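PDB 5IFF: uncharacterized protein from Pyrococcus abyssi, which is the restriction enzyme R.PabI, a DNA glycosylase that probably excises adenine from its recognition sequence and is seen here as a tetramer on nonspecific double-stranded DNA. Local coordinates for residues A[28-33]-A[53-58]; A[103-108]-A[200-205]; A[107-112]-A[126-131]; A[133-138]-A[188-193]; A[142-147]-A[157-162]. The protein carries 2 engineered substitutions. All blocks are in the same frame, centred on the assembly; numbering follows the deposited sequence.

Contact 1 of 5, residues A[28-33]-A[53-58]; sequences KKIENG and DYYIAW. Engineered in segment 53-58: Ala57 (natural residue Glu).
Strands 25-29 and 54-59 pair antiparallel in the large sheet of R.PabI, and this contact is the end of their ladder, where Lys28 faces Tyr55 and Lys29 faces Tyr54. Lys28 and Tyr55 form a hydrogen-bonded pair, Lys28 N to Tyr55 O at 2.8 Å and Tyr55 N to Lys28 O at 2.9 Å. Two residues on, Ile30 N donates to Asp53 O at 2.7 Å. As the chain turns away through 31-33, the Asp53 carboxylate takes over: OD1 accepts from Asn32 N at 2.8 Å, the donor standing 57° out of the carboxylate plane. Ile30 crosses Tyr55 at about a right angle and lays CD1 over one face of the ring, 4.0 Å from its centroid and shifted toward the rim. The other face carries Lys29, whose CG, anti to the backbone N (chi1 -173°), lies over one face of the Tyr54 ring; the extended chain crosses it obliquely toward the hydroxyl, CE 3.7 Å from Tyr54 OH. The aliphatic part of Lys28 touches the engineered Ala57, CD to CB at 3.6 Å. Strand 54-59 is flanked on its far side by strand 154-163, whose Cys161 touches Ile30 and Tyr55, while Phe140 meets the Tyr55 ring.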
# COMPACT_ATOMS: atom_id res chain seq x y z
N LYS A 28 15.49 -12.73 -12.98
CA LYS A 28 16.63 -12.54 -12.09
C LYS A 28 17.89 -13.11 -12.73
O LYS A 28 17.81 -14.02 -13.53
CB LYS A 28 16.35 -13.21 -10.75
CG LYS A 28 15.27 -12.50 -9.94
CD LYS A 28 15.21 -13.04 -8.55
CE LYS A 28 14.29 -12.18 -7.64
NZ LYS A 28 13.86 -13.02 -6.47
N LYS A 29 19.04 -12.59 -12.33
CA LYS A 29 20.32 -13.05 -12.87
C LYS A 29 20.97 -13.91 -11.81
O LYS A 29 21.10 -13.48 -10.64
CB LYS A 29 21.21 -11.87 -13.26
CG LYS A 29 22.48 -12.29 -13.98
CD LYS A 29 23.31 -11.07 -14.40
CE LYS A 29 24.33 -11.43 -15.45
NZ LYS A 29 25.29 -10.31 -15.67
N ILE A 30 21.29 -15.14 -12.18
CA ILE A 30 21.99 -16.06 -11.28
C ILE A 30 23.25 -16.51 -12.00
O ILE A 30 23.21 -17.45 -12.80
CB ILE A 30 21.13 -17.25 -10.89
CG1 ILE A 30 19.74 -16.77 -10.47
CG2 ILE A 30 21.81 -18.09 -9.78
CD1 ILE A 30 18.68 -17.93 -10.29
N GLU A 31 24.35 -15.83 -11.72
CA GLU A 31 25.54 -15.98 -12.53
C GLU A 31 26.12 -17.36 -12.41
O GLU A 31 26.34 -17.84 -11.30
CB GLU A 31 26.59 -14.93 -12.15
CG GLU A 31 26.86 -13.94 -13.24
CD GLU A 31 27.84 -12.87 -12.81
OE1 GLU A 31 28.97 -13.25 -12.43
OE2 GLU A 31 27.47 -11.67 -12.83
N ASN A 32 26.36 -17.98 -13.56
CA ASN A 32 26.73 -19.39 -13.64
C ASN A 32 25.92 -20.28 -12.67
O ASN A 32 26.47 -21.20 -12.07
CB ASN A 32 28.23 -19.51 -13.41
CG ASN A 32 29.02 -18.49 -14.24
OD1 ASN A 32 28.90 -18.42 -15.47
ND2 ASN A 32 29.80 -17.66 -13.55
N GLY A 33 24.63 -19.98 -12.53
CA GLY A 33 23.73 -20.77 -11.70
C GLY A 33 24.07 -20.83 -10.22
O GLY A 33 23.54 -21.67 -9.49
N ASP A 53 22.61 -17.13 -17.70
CA ASP A 53 22.54 -16.58 -16.35
C ASP A 53 21.15 -15.98 -15.98
O ASP A 53 20.94 -15.53 -14.84
CB ASP A 53 23.61 -15.51 -16.17
CG ASP A 53 25.03 -16.07 -16.27
OD1 ASP A 53 25.21 -17.29 -15.98
OD2 ASP A 53 25.93 -15.30 -16.64
N TYR A 54 20.23 -15.92 -16.94
CA TYR A 54 18.92 -15.31 -16.65
C TYR A 54 17.82 -16.34 -16.44
O TYR A 54 17.70 -17.31 -17.19
CB TYR A 54 18.49 -14.36 -17.75
CG TYR A 54 19.42 -13.16 -17.81
CD1 TYR A 54 19.22 -12.08 -16.97
CD2 TYR A 54 20.54 -13.17 -18.65
CE1 TYR A 54 20.10 -10.98 -17.00
CE2 TYR A 54 21.41 -12.08 -18.71
CZ TYR A 54 21.20 -10.99 -17.87
OH TYR A 54 22.07 -9.91 -17.88
N TYR A 55 17.02 -16.10 -15.39
CA TYR A 55 15.94 -17.01 -15.02
C TYR A 55 14.67 -16.26 -14.74
O TYR A 55 14.69 -15.09 -14.30
CB TYR A 55 16.29 -17.81 -13.75
CG TYR A 55 17.53 -18.67 -13.88
CD1 TYR A 55 18.79 -18.09 -13.95
CD2 TYR A 55 17.42 -20.06 -13.90
CE1 TYR A 55 19.94 -18.88 -14.06
CE2 TYR A 55 18.56 -20.85 -14.01
CZ TYR A 55 19.80 -20.26 -14.07
OH TYR A 55 20.94 -21.04 -14.18
N ILE A 56 13.57 -16.96 -14.89
CA ILE A 56 12.34 -16.42 -14.30
C ILE A 56 12.21 -17.02 -12.91
O ILE A 56 12.11 -18.25 -12.78
CB ILE A 56 11.06 -16.80 -15.09
CG1 ILE A 56 11.09 -16.20 -16.49
CG2 ILE A 56 9.83 -16.27 -14.34
CD1 ILE A 56 10.11 -16.88 -17.40
N ALA A 57 12.25 -16.17 -11.89
CA ALA A 57 12.09 -16.56 -10.51
C ALA A 57 10.63 -16.42 -10.10
O ALA A 57 10.10 -15.32 -10.07
CB ALA A 57 12.98 -15.68 -9.61
N TRP A 58 10.02 -17.54 -9.72
CA TRP A 58 8.62 -17.60 -9.46
C TRP A 58 8.43 -18.13 -8.04
O TRP A 58 8.78 -19.31 -7.75
CB TRP A 58 7.97 -18.51 -10.47
CG TRP A 58 6.44 -18.66 -10.37
CD1 TRP A 58 5.55 -17.94 -9.59
CD2 TRP A 58 5.64 -19.60 -11.14
NE1 TRP A 58 4.26 -18.38 -9.85
CE2 TRP A 58 4.29 -19.37 -10.77
CE3 TRP A 58 5.95 -20.57 -12.10
CZ2 TRP A 58 3.24 -20.13 -11.33
CZ3 TRP A 58 4.89 -21.33 -12.65
CH2 TRP A 58 3.55 -21.10 -12.26

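Contact 2 of 5, residues A[103-108]-A[200-205]; sequences YLEDKG and IASETH
Tyr103 lays its ring flat against the Ser202-Glu203 peptide, at the break between helix 188-201 and helix 203-216. Glu203 N sits 3.5 Å above the ring plane over its centre, with Ser202 C nearer the rim on the same face. Farther out, Glu203 CB packs off-centre on the ring, 4.1 Å from the centroid, and the Glu203 side chain crosses the tyrosine obliquely with its carboxylate plane only 13° from the ring plane. Tyr103 CG, anti to the carbonyl carbon (chi1 -53°), lies against this peptide. Tyr103 OH bonds Lys206 NZ. The short helix 104-107 starts against the end of helix 188-201: Leu104 N donates to Ile200 O at 2.9 Å and Glu105 N to Ala201 O at 3.1 Å, two backbone bonds that join the helix ends. Glu105 CB points toward segment 200-205, carboxylate carbon CD coming 3.5 Å from Ser202 CB, and OE2 also bonds Ser156 OG on strand 154-163. Leu104 and Ile200 both pack on Ile143 of the sheet and also meet the second subunit. Ser202 N-caps helix 203-216, its OG accepting from His205 N at 2.9 Å, and a water 2.7 Å from Ser202 OG donates to Glu105 OE2 at 2.8 Å.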
# COMPACT_ATOMS: atom_id res chain seq x y z
N TYR A 103 12.10 -30.58 8.89
CA TYR A 103 11.72 -29.56 7.91
C TYR A 103 12.71 -28.43 7.88
O TYR A 103 13.39 -28.18 8.88
CB TYR A 103 10.32 -29.02 8.23
CG TYR A 103 9.32 -30.16 8.37
CD1 TYR A 103 8.74 -30.73 7.25
CD2 TYR A 103 9.00 -30.68 9.62
CE1 TYR A 103 7.84 -31.83 7.37
CE2 TYR A 103 8.10 -31.72 9.76
CZ TYR A 103 7.52 -32.29 8.62
OH TYR A 103 6.65 -33.36 8.73
N LEU A 104 12.72 -27.70 6.77
CA LEU A 104 13.58 -26.53 6.67
C LEU A 104 13.29 -25.53 7.80
O LEU A 104 14.21 -25.05 8.46
CB LEU A 104 13.43 -25.87 5.32
CG LEU A 104 14.54 -24.81 5.18
CD1 LEU A 104 15.91 -25.46 5.00
CD2 LEU A 104 14.20 -23.84 4.11
N GLU A 105 12.00 -25.25 8.05
CA GLU A 105 11.62 -24.36 9.17
C GLU A 105 12.19 -24.81 10.53
O GLU A 105 12.51 -23.96 11.35
CB GLU A 105 10.08 -24.23 9.27
CG GLU A 105 9.53 -23.25 8.21
CD GLU A 105 8.05 -22.93 8.38
OE1 GLU A 105 7.51 -23.14 9.51
OE2 GLU A 105 7.42 -22.49 7.39
N ASP A 106 12.39 -26.12 10.74
CA ASP A 106 13.00 -26.59 11.99
C ASP A 106 14.44 -26.07 12.22
O ASP A 106 14.90 -25.98 13.37
CB ASP A 106 13.05 -28.11 12.06
CG ASP A 106 11.64 -28.76 12.00
OD1 ASP A 106 10.62 -28.06 12.20
OD2 ASP A 106 11.58 -29.98 11.74
N LYS A 107 15.14 -25.75 11.14
CA LYS A 107 16.53 -25.33 11.21
C LYS A 107 16.61 -23.92 11.73
O LYS A 107 17.47 -23.60 12.55
CB LYS A 107 17.18 -25.41 9.83
CG LYS A 107 17.56 -26.80 9.44
CD LYS A 107 18.07 -26.87 8.02
CE LYS A 107 19.59 -26.80 7.98
NZ LYS A 107 20.22 -28.03 8.54
N GLY A 108 15.71 -23.08 11.26
CA GLY A 108 15.63 -21.71 11.74
C GLY A 108 16.82 -20.89 11.29
O GLY A 108 17.47 -21.22 10.30
N ILE A 200 9.00 -30.78 2.37
CA ILE A 200 10.13 -30.66 3.31
C ILE A 200 10.26 -29.23 3.90
O ILE A 200 11.02 -29.01 4.83
CB ILE A 200 11.45 -31.06 2.69
CG1 ILE A 200 11.87 -30.08 1.58
CG2 ILE A 200 11.38 -32.51 2.20
CD1 ILE A 200 13.38 -30.14 1.29
N ALA A 201 9.45 -28.29 3.41
CA ALA A 201 9.51 -26.90 3.89
C ALA A 201 9.01 -26.71 5.33
O ALA A 201 9.65 -26.00 6.14
CB ALA A 201 8.71 -26.00 2.94
N SER A 202 7.85 -27.30 5.65
CA SER A 202 7.28 -27.23 7.00
C SER A 202 6.25 -28.33 7.18
O SER A 202 5.67 -28.79 6.18
CB SER A 202 6.60 -25.90 7.27
OG SER A 202 5.40 -25.75 6.52
N GLU A 203 5.97 -28.69 8.43
CA GLU A 203 4.96 -29.72 8.66
C GLU A 203 3.61 -29.25 8.11
O GLU A 203 2.85 -30.01 7.56
CB GLU A 203 4.82 -30.08 10.15
CG GLU A 203 3.87 -31.25 10.38
CD GLU A 203 3.93 -31.82 11.79
OE1 GLU A 203 4.68 -31.30 12.62
OE2 GLU A 203 3.21 -32.80 12.05
N THR A 204 3.31 -27.98 8.28
CA THR A 204 2.04 -27.46 7.80
C THR A 204 1.93 -27.56 6.29
O THR A 204 0.88 -27.97 5.74
CB THR A 204 1.84 -25.99 8.24
OG1 THR A 204 1.77 -25.96 9.68
CG2 THR A 204 0.52 -25.46 7.69
N HIS A 205 3.01 -27.20 5.60
CA HIS A 205 2.99 -27.32 4.14
C HIS A 205 2.83 -28.78 3.73
O HIS A 205 2.07 -29.05 2.81
CB HIS A 205 4.27 -26.75 3.50
CG HIS A 205 4.30 -25.25 3.42
ND1 HIS A 205 3.20 -24.51 3.00
CD2 HIS A 205 5.26 -24.36 3.72
CE1 HIS A 205 3.51 -23.21 3.06
NE2 HIS A 205 4.76 -23.10 3.49
O HOH W 1 4.77 -23.14 7.00
O HOH W 2 7.62 -27.72 10.57

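Contact 3 of 5, residues A[107-112]-A[126-131]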
# COMPACT_ATOMS: atom_id res chain seq x y z
N LYS A 107 15.14 -25.75 11.14
CA LYS A 107 16.53 -25.33 11.21
C LYS A 107 16.61 -23.92 11.73
O LYS A 107 17.47 -23.60 12.55
CB LYS A 107 17.18 -25.41 9.83
CG LYS A 107 17.56 -26.80 9.44
CD LYS A 107 18.07 -26.87 8.02
CE LYS A 107 19.59 -26.80 7.98
NZ LYS A 107 20.22 -28.03 8.54
N GLY A 108 15.71 -23.08 11.26
CA GLY A 108 15.63 -21.71 11.74
C GLY A 108 16.82 -20.89 11.29
O GLY A 108 17.47 -21.22 10.30
N ILE A 109 17.10 -19.84 12.05
CA ILE A 109 18.14 -18.86 11.75
C ILE A 109 19.08 -18.74 12.94
O ILE A 109 18.62 -18.59 14.06
CB ILE A 109 17.48 -17.52 11.44
CG1 ILE A 109 16.76 -17.61 10.09
CG2 ILE A 109 18.50 -16.40 11.46
CD1 ILE A 109 15.39 -16.94 10.02
N ARG A 110 20.40 -18.83 12.73
CA ARG A 110 21.32 -18.68 13.85
C ARG A 110 22.26 -17.45 13.71
O ARG A 110 22.57 -17.03 12.60
CB ARG A 110 22.15 -19.96 14.03
CG ARG A 110 23.19 -20.22 12.95
CD ARG A 110 23.91 -21.54 13.20
NE ARG A 110 25.15 -21.68 12.44
CZ ARG A 110 25.25 -22.27 11.25
NH1 ARG A 110 24.17 -22.78 10.68
NH2 ARG A 110 26.42 -22.35 10.63
N ARG A 111 22.68 -16.87 14.83
CA ARG A 111 23.64 -15.77 14.77
C ARG A 111 24.98 -16.27 15.28
O ARG A 111 25.07 -16.82 16.37
CB ARG A 111 23.18 -14.56 15.57
CG ARG A 111 24.20 -13.40 15.54
CD ARG A 111 23.84 -12.25 16.44
NE ARG A 111 22.60 -11.56 16.07
CZ ARG A 111 22.43 -10.83 14.97
NH1 ARG A 111 21.28 -10.23 14.73
NH2 ARG A 111 23.42 -10.72 14.10
N GLU A 112 26.02 -16.10 14.46
CA GLU A 112 27.35 -16.56 14.82
C GLU A 112 28.22 -15.37 15.13
O GLU A 112 28.16 -14.35 14.44
CB GLU A 112 27.99 -17.38 13.71
CG GLU A 112 27.33 -18.74 13.44
CD GLU A 112 28.19 -19.64 12.56
OE1 GLU A 112 29.28 -19.20 12.12
OE2 GLU A 112 27.78 -20.80 12.30
N ASP A 126 24.40 -13.37 10.66
CA ASP A 126 23.10 -14.06 10.71
C ASP A 126 23.03 -15.07 9.56
O ASP A 126 23.33 -14.73 8.42
CB ASP A 126 21.94 -13.07 10.63
CG ASP A 126 21.73 -12.32 11.94
OD1 ASP A 126 22.04 -12.91 13.00
OD2 ASP A 126 21.23 -11.18 11.91
N VAL A 127 22.62 -16.30 9.87
CA VAL A 127 22.81 -17.40 8.93
C VAL A 127 21.46 -18.07 8.63
O VAL A 127 20.83 -18.61 9.54
CB VAL A 127 23.82 -18.47 9.46
CG1 VAL A 127 24.21 -19.43 8.36
CG2 VAL A 127 25.07 -17.81 10.06
N TYR A 128 21.02 -17.96 7.38
CA TYR A 128 19.72 -18.47 6.92
C TYR A 128 19.89 -19.75 6.09
O TYR A 128 20.66 -19.76 5.14
CB TYR A 128 19.01 -17.44 6.05
CG TYR A 128 18.55 -16.19 6.75
CD1 TYR A 128 19.46 -15.23 7.19
CD2 TYR A 128 17.19 -15.96 6.94
CE1 TYR A 128 19.02 -14.08 7.83
CE2 TYR A 128 16.75 -14.82 7.57
CZ TYR A 128 17.67 -13.88 8.01
OH TYR A 128 17.22 -12.74 8.63
N PRO A 129 19.13 -20.81 6.44
CA PRO A 129 19.27 -22.05 5.68
C PRO A 129 18.51 -21.96 4.35
O PRO A 129 17.39 -21.42 4.31
CB PRO A 129 18.65 -23.10 6.61
CG PRO A 129 17.50 -22.34 7.22
CD PRO A 129 18.02 -20.88 7.39
N VAL A 130 19.10 -22.49 3.28
CA VAL A 130 18.47 -22.56 1.98
C VAL A 130 18.51 -24.00 1.45
O VAL A 130 19.56 -24.63 1.48
CB VAL A 130 19.18 -21.62 1.01
CG1 VAL A 130 18.63 -21.74 -0.40
CG2 VAL A 130 19.06 -20.15 1.51
N ALA A 131 17.37 -24.52 1.01
CA ALA A 131 17.37 -25.85 0.38
C ALA A 131 17.29 -25.63 -1.12
O ALA A 131 16.47 -24.82 -1.58
CB ALA A 131 16.19 -26.72 0.87
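Lys107 and Pro129 slide past each other in opposite directions, Lys107 CB coming 4.0 Å from Pro129 CG while the bent lysine chain carries NZ away to Glu116 of the second subunit. Gly108, at positive phi, turns the chain out of helix 104-107 and sets its carbonyl O against the proline ring, 3.0 Å from Pro129 CD. Ile109 lies obliquely over one face of Tyr128: CG1 is 4.0 Å from the ring centroid, and CD1 reaches 3.5 Å from Tyr128 CE2 at the rim. From Arg110 onward the segment is strand, pairing antiparallel with strand 121-134. This strand forms a ladder with a strand of the second subunit, through Asp126, Tyr128, Val130 and Ala131, so the sheet continues across the interface. Arg110 N donates to Val127 O at 3.2 Å, and Val127 N returns a bond to Arg110 O at 2.8 Å. The Arg110 side chain crosses Val127 obliquely and has Val127 CG1 over one face of its guanidinium. Side-on, NE and NH2 both grip Glu112 OE2, NH2 at 2.7 Å; NH1 pairs with Glu125 of the second subunit. Arg111 crosses Asp126 obliquely in a charge-only salt bridge, OD1 over one guanidinium face, though its modelled place is doubtful.

Contact 4 of 5, residues A[133-138]-A[188-193]; sequences KELPSG and VDLMKE
Lys133 and Leu135, at the end of strand 121-134, meet Glu193, Asp189 and Leu190 in the first turns of helix 188-201. The salt bridge is Lys133 NZ to Glu193 OE1 at 2.7 Å, the ammonium standing 42° out of the carboxylate plane. The two side chains cross at about a right angle: Lys133 bends at chi3 (-72°), which places CE near OE1. Lys133 also makes a cation-pi contact with Phe121 of the second subunit. The apolar part belongs to Leu135. Its CD1 reaches tip to tip toward Asp189 and lies 3.9 Å from Leu190 CB, whereas CD2 packs on Glu193 CG at 3.9 Å as the two chains run past each other. Water donates to Ser137 OG at 2.7 Å and to Asp189 OD2 at 2.9 Å, linking turn to helix. Ile141 lines the same patch, touching Leu135, Leu190 and Glu193. The arrangement is that of a beta hairpin packed on a helix: a type I turn, Leu135 to Gly138, begins the link between strands 121-134 and 140-147.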
# COMPACT_ATOMS: atom_id res chain seq x y z
N LYS A 133 17.57 -27.55 -5.25
CA LYS A 133 17.79 -28.73 -6.12
C LYS A 133 17.81 -28.27 -7.56
O LYS A 133 17.03 -27.38 -7.93
CB LYS A 133 16.66 -29.78 -5.91
CG LYS A 133 16.90 -31.11 -6.65
CD LYS A 133 15.73 -32.09 -6.38
CE LYS A 133 15.75 -32.64 -4.96
NZ LYS A 133 15.02 -33.96 -4.87
N GLU A 134 18.65 -28.87 -8.39
CA GLU A 134 18.71 -28.47 -9.79
C GLU A 134 18.26 -29.62 -10.68
O GLU A 134 18.70 -30.74 -10.49
CB GLU A 134 20.13 -28.03 -10.19
CG GLU A 134 20.21 -27.68 -11.66
CD GLU A 134 21.64 -27.35 -12.16
OE1 GLU A 134 22.53 -27.08 -11.32
OE2 GLU A 134 21.84 -27.36 -13.39
N LEU A 135 17.38 -29.34 -11.65
CA LEU A 135 16.96 -30.36 -12.61
C LEU A 135 17.94 -30.47 -13.78
O LEU A 135 18.63 -29.51 -14.09
CB LEU A 135 15.57 -30.03 -13.16
CG LEU A 135 14.34 -29.96 -12.23
CD1 LEU A 135 13.06 -29.90 -13.07
CD2 LEU A 135 14.29 -31.11 -11.24
N PRO A 136 17.98 -31.64 -14.47
CA PRO A 136 18.91 -31.78 -15.59
C PRO A 136 18.67 -30.70 -16.65
O PRO A 136 19.63 -30.23 -17.23
CB PRO A 136 18.64 -33.20 -16.14
CG PRO A 136 17.95 -33.93 -14.98
CD PRO A 136 17.19 -32.86 -14.21
N SER A 137 17.42 -30.25 -16.83
CA SER A 137 17.18 -29.27 -17.89
C SER A 137 17.45 -27.79 -17.45
O SER A 137 17.25 -26.85 -18.22
CB SER A 137 15.75 -29.43 -18.41
OG SER A 137 14.81 -29.57 -17.34
N GLY A 138 17.92 -27.61 -16.21
CA GLY A 138 18.46 -26.31 -15.77
C GLY A 138 17.62 -25.58 -14.73
O GLY A 138 18.09 -24.59 -14.10
N VAL A 188 7.09 -33.05 -16.01
CA VAL A 188 6.59 -33.78 -14.82
C VAL A 188 7.54 -33.79 -13.63
O VAL A 188 7.08 -33.70 -12.52
CB VAL A 188 6.29 -35.27 -15.09
CG1 VAL A 188 5.41 -35.77 -13.99
CG2 VAL A 188 5.56 -35.45 -16.33
N ASP A 189 8.85 -33.91 -13.84
CA ASP A 189 9.75 -33.98 -12.69
C ASP A 189 9.77 -32.66 -11.90
O ASP A 189 10.05 -32.65 -10.71
CB ASP A 189 11.17 -34.38 -13.10
CG ASP A 189 11.79 -33.44 -14.10
OD1 ASP A 189 11.07 -32.56 -14.60
OD2 ASP A 189 12.98 -33.59 -14.42
N LEU A 190 9.47 -31.55 -12.56
CA LEU A 190 9.43 -30.27 -11.88
C LEU A 190 8.21 -30.25 -10.93
O LEU A 190 8.26 -29.67 -9.88
CB LEU A 190 9.28 -29.12 -12.84
CG LEU A 190 9.15 -27.75 -12.19
CD1 LEU A 190 10.37 -27.45 -11.33
CD2 LEU A 190 8.92 -26.61 -13.25
N MET A 191 7.10 -30.78 -11.38
CA MET A 191 5.90 -30.81 -10.54
C MET A 191 6.17 -31.72 -9.36
O MET A 191 5.78 -31.39 -8.23
CB MET A 191 4.68 -31.32 -11.33
CG MET A 191 4.10 -30.26 -12.34
SD MET A 191 2.65 -30.87 -13.27
CE MET A 191 3.50 -31.65 -14.70
N LYS A 192 6.82 -32.85 -9.62
CA LYS A 192 7.17 -33.73 -8.51
C LYS A 192 8.07 -33.04 -7.49
O LYS A 192 7.84 -33.11 -6.28
CB LYS A 192 7.87 -34.96 -9.02
CG LYS A 192 6.95 -35.84 -9.89
CD LYS A 192 7.80 -37.05 -10.37
CE LYS A 192 7.05 -38.02 -11.29
NZ LYS A 192 8.00 -39.01 -11.97
N GLU A 193 9.12 -32.39 -7.98
CA GLU A 193 10.07 -31.77 -7.05
C GLU A 193 9.53 -30.56 -6.34
O GLU A 193 10.00 -30.28 -5.23
CB GLU A 193 11.38 -31.40 -7.78
CG GLU A 193 12.17 -32.64 -8.30
CD GLU A 193 12.60 -33.60 -7.19
OE1 GLU A 193 12.74 -33.19 -6.02
OE2 GLU A 193 12.83 -34.79 -7.47
O HOH W 3 14.61 -32.01 -16.19

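Contact 5 of 5, residues A[142-147]-A[157-162]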
# COMPACT_ATOMS: atom_id res chain seq x y z
N GLY A 142 14.07 -23.91 -5.12
CA GLY A 142 14.69 -23.43 -3.90
C GLY A 142 13.67 -23.26 -2.74
O GLY A 142 12.51 -22.94 -2.99
N ILE A 143 14.13 -23.40 -1.50
CA ILE A 143 13.28 -23.11 -0.34
C ILE A 143 14.04 -22.20 0.60
O ILE A 143 15.19 -22.45 0.95
CB ILE A 143 12.85 -24.38 0.40
CG1 ILE A 143 12.50 -25.49 -0.61
CG2 ILE A 143 11.65 -24.09 1.38
CD1 ILE A 143 12.61 -26.89 -0.06
N VAL A 144 13.44 -21.08 0.95
CA VAL A 144 14.16 -20.13 1.80
C VAL A 144 13.25 -19.77 2.97
O VAL A 144 12.06 -20.11 2.96
CB VAL A 144 14.54 -18.87 1.04
CG1 VAL A 144 15.53 -19.21 -0.08
CG2 VAL A 144 13.28 -18.27 0.44
N LEU A 145 13.82 -19.12 3.97
CA LEU A 145 13.07 -18.70 5.15
C LEU A 145 12.97 -17.19 5.21
O LEU A 145 13.88 -16.47 4.74
CB LEU A 145 13.72 -19.21 6.43
CG LEU A 145 13.80 -20.73 6.57
CD1 LEU A 145 14.32 -21.03 7.98
CD2 LEU A 145 12.47 -21.45 6.28
N LYS A 146 11.86 -16.72 5.77
CA LYS A 146 11.65 -15.30 6.10
C LYS A 146 11.09 -15.20 7.52
O LYS A 146 10.35 -16.08 7.96
CB LYS A 146 10.71 -14.64 5.09
CG LYS A 146 10.66 -13.11 5.19
CD LYS A 146 10.73 -12.47 3.78
CE LYS A 146 11.09 -10.99 3.84
NZ LYS A 146 11.31 -10.45 2.47
N HIS A 147 11.46 -14.16 8.26
CA HIS A 147 10.84 -13.97 9.57
C HIS A 147 9.37 -13.71 9.36
O HIS A 147 8.99 -13.10 8.36
CB HIS A 147 11.50 -12.83 10.34
CG HIS A 147 12.70 -13.26 11.11
ND1 HIS A 147 13.98 -12.80 10.83
CD2 HIS A 147 12.84 -14.13 12.14
CE1 HIS A 147 14.83 -13.36 11.66
NE2 HIS A 147 14.17 -14.18 12.47
N MET A 157 9.37 -20.24 1.99
CA MET A 157 8.82 -19.92 0.67
C MET A 157 9.49 -20.79 -0.37
O MET A 157 10.69 -21.01 -0.29
CB MET A 157 9.04 -18.44 0.32
CG MET A 157 8.25 -17.45 1.29
SD MET A 157 7.80 -15.91 0.48
CE MET A 157 9.42 -15.26 0.11
N VAL A 158 8.73 -21.30 -1.33
CA VAL A 158 9.30 -22.14 -2.36
C VAL A 158 9.34 -21.35 -3.68
O VAL A 158 8.38 -20.63 -4.01
CB VAL A 158 8.48 -23.45 -2.55
CG1 VAL A 158 9.03 -24.28 -3.78
CG2 VAL A 158 8.53 -24.28 -1.26
N TYR A 159 10.44 -21.49 -4.42
CA TYR A 159 10.69 -20.74 -5.65
C TYR A 159 11.03 -21.76 -6.69
O TYR A 159 11.72 -22.76 -6.38
CB TYR A 159 11.89 -19.78 -5.55
CG TYR A 159 11.62 -18.51 -4.78
CD1 TYR A 159 11.59 -18.53 -3.40
CD2 TYR A 159 11.42 -17.30 -5.44
CE1 TYR A 159 11.34 -17.37 -2.68
CE2 TYR A 159 11.18 -16.14 -4.74
CZ TYR A 159 11.14 -16.18 -3.36
OH TYR A 159 10.89 -15.05 -2.66
N VAL A 160 10.61 -21.52 -7.92
CA VAL A 160 11.24 -22.25 -9.05
C VAL A 160 11.91 -21.18 -9.92
O VAL A 160 11.34 -20.11 -10.15
CB VAL A 160 10.23 -23.11 -9.85
CG1 VAL A 160 9.09 -22.24 -10.31
CG2 VAL A 160 10.91 -23.78 -11.05
N CYS A 161 13.13 -21.45 -10.36
CA CYS A 161 13.87 -20.52 -11.21
C CYS A 161 13.98 -21.21 -12.57
O CYS A 161 14.63 -22.25 -12.68
CB CYS A 161 15.27 -20.24 -10.67
SG CYS A 161 15.15 -19.25 -9.11
N ILE A 162 13.35 -20.61 -13.58
CA ILE A 162 13.20 -21.21 -14.90
C ILE A 162 14.16 -20.52 -15.87
O ILE A 162 13.99 -19.35 -16.10
CB ILE A 162 11.79 -21.04 -15.44
CG1 ILE A 162 10.77 -21.83 -14.53
CG2 ILE A 162 11.72 -21.69 -16.84
CD1 ILE A 162 9.31 -21.35 -14.68
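The Tyr159 ring stands on one face of the sheet; Val144 CG2 approaches it obliquely, 3.8 Å from Tyr159 CE1, while the two side chains as a whole cross at about a right angle. Val144 holds CG2 between its backbone N and carbonyl carbon (chi1 of CG1 -65°), which brings that methyl to the ring. Met157 shares this face, CB 4.2 Å from Val144 CG2, and both Met157 and Tyr159 touch Gln59 of the neighbouring strand 54-59. On the other face Ile143 and Val158 lie side by side pointing the same way, Ile143 CG2 to Val158 CG2 at 4.1 Å. Helix 188-201 covers them, with Ile200 on Ile143, and Leu194 and Phe198 on Val158. Two hydrogen-bonded pairs hold the backbones: Gly142 N donates to Tyr159 O at 2.9 Å, and Val144 N to Met157 O at 3.0 Å, each answered by a return bond. Between them lies the non-hydrogen-bonded pair Ile143-Val158, where Ile143 CA makes a CA-H...O contact of 3.3 Å with Met157 O. This is the regular antiparallel ladder of a beta hairpin, strands 140-147 and 154-163, and its Val158, with Gln59 and Ile60, belongs to the adenine site of R.PabI, which holds no adenine in this chain.

How the contacts relate
From the N terminus, contact 1 closes first, bringing strand 54-59 back against strand 25-29 before any other contact opens. Residues 103-108 then open contact 2, the widest loop, which closes only at 200-205. Contact 3 starts from the same piece of chain, sharing Lys107 and Gly108, and closes early at strand 121-134. That strand runs into contact 4, whose loop encloses contact 5 and itself lies inside the loop of contact 2. Contacts 1, 3 and 5 are strand pairings of one sheet; strand 154-163 of contact 5 pairs with strand 54-59 of contact 1. Contacts 2 and 4 tie the two ends of helix 188-201 to helix 104-107 and to the sheet.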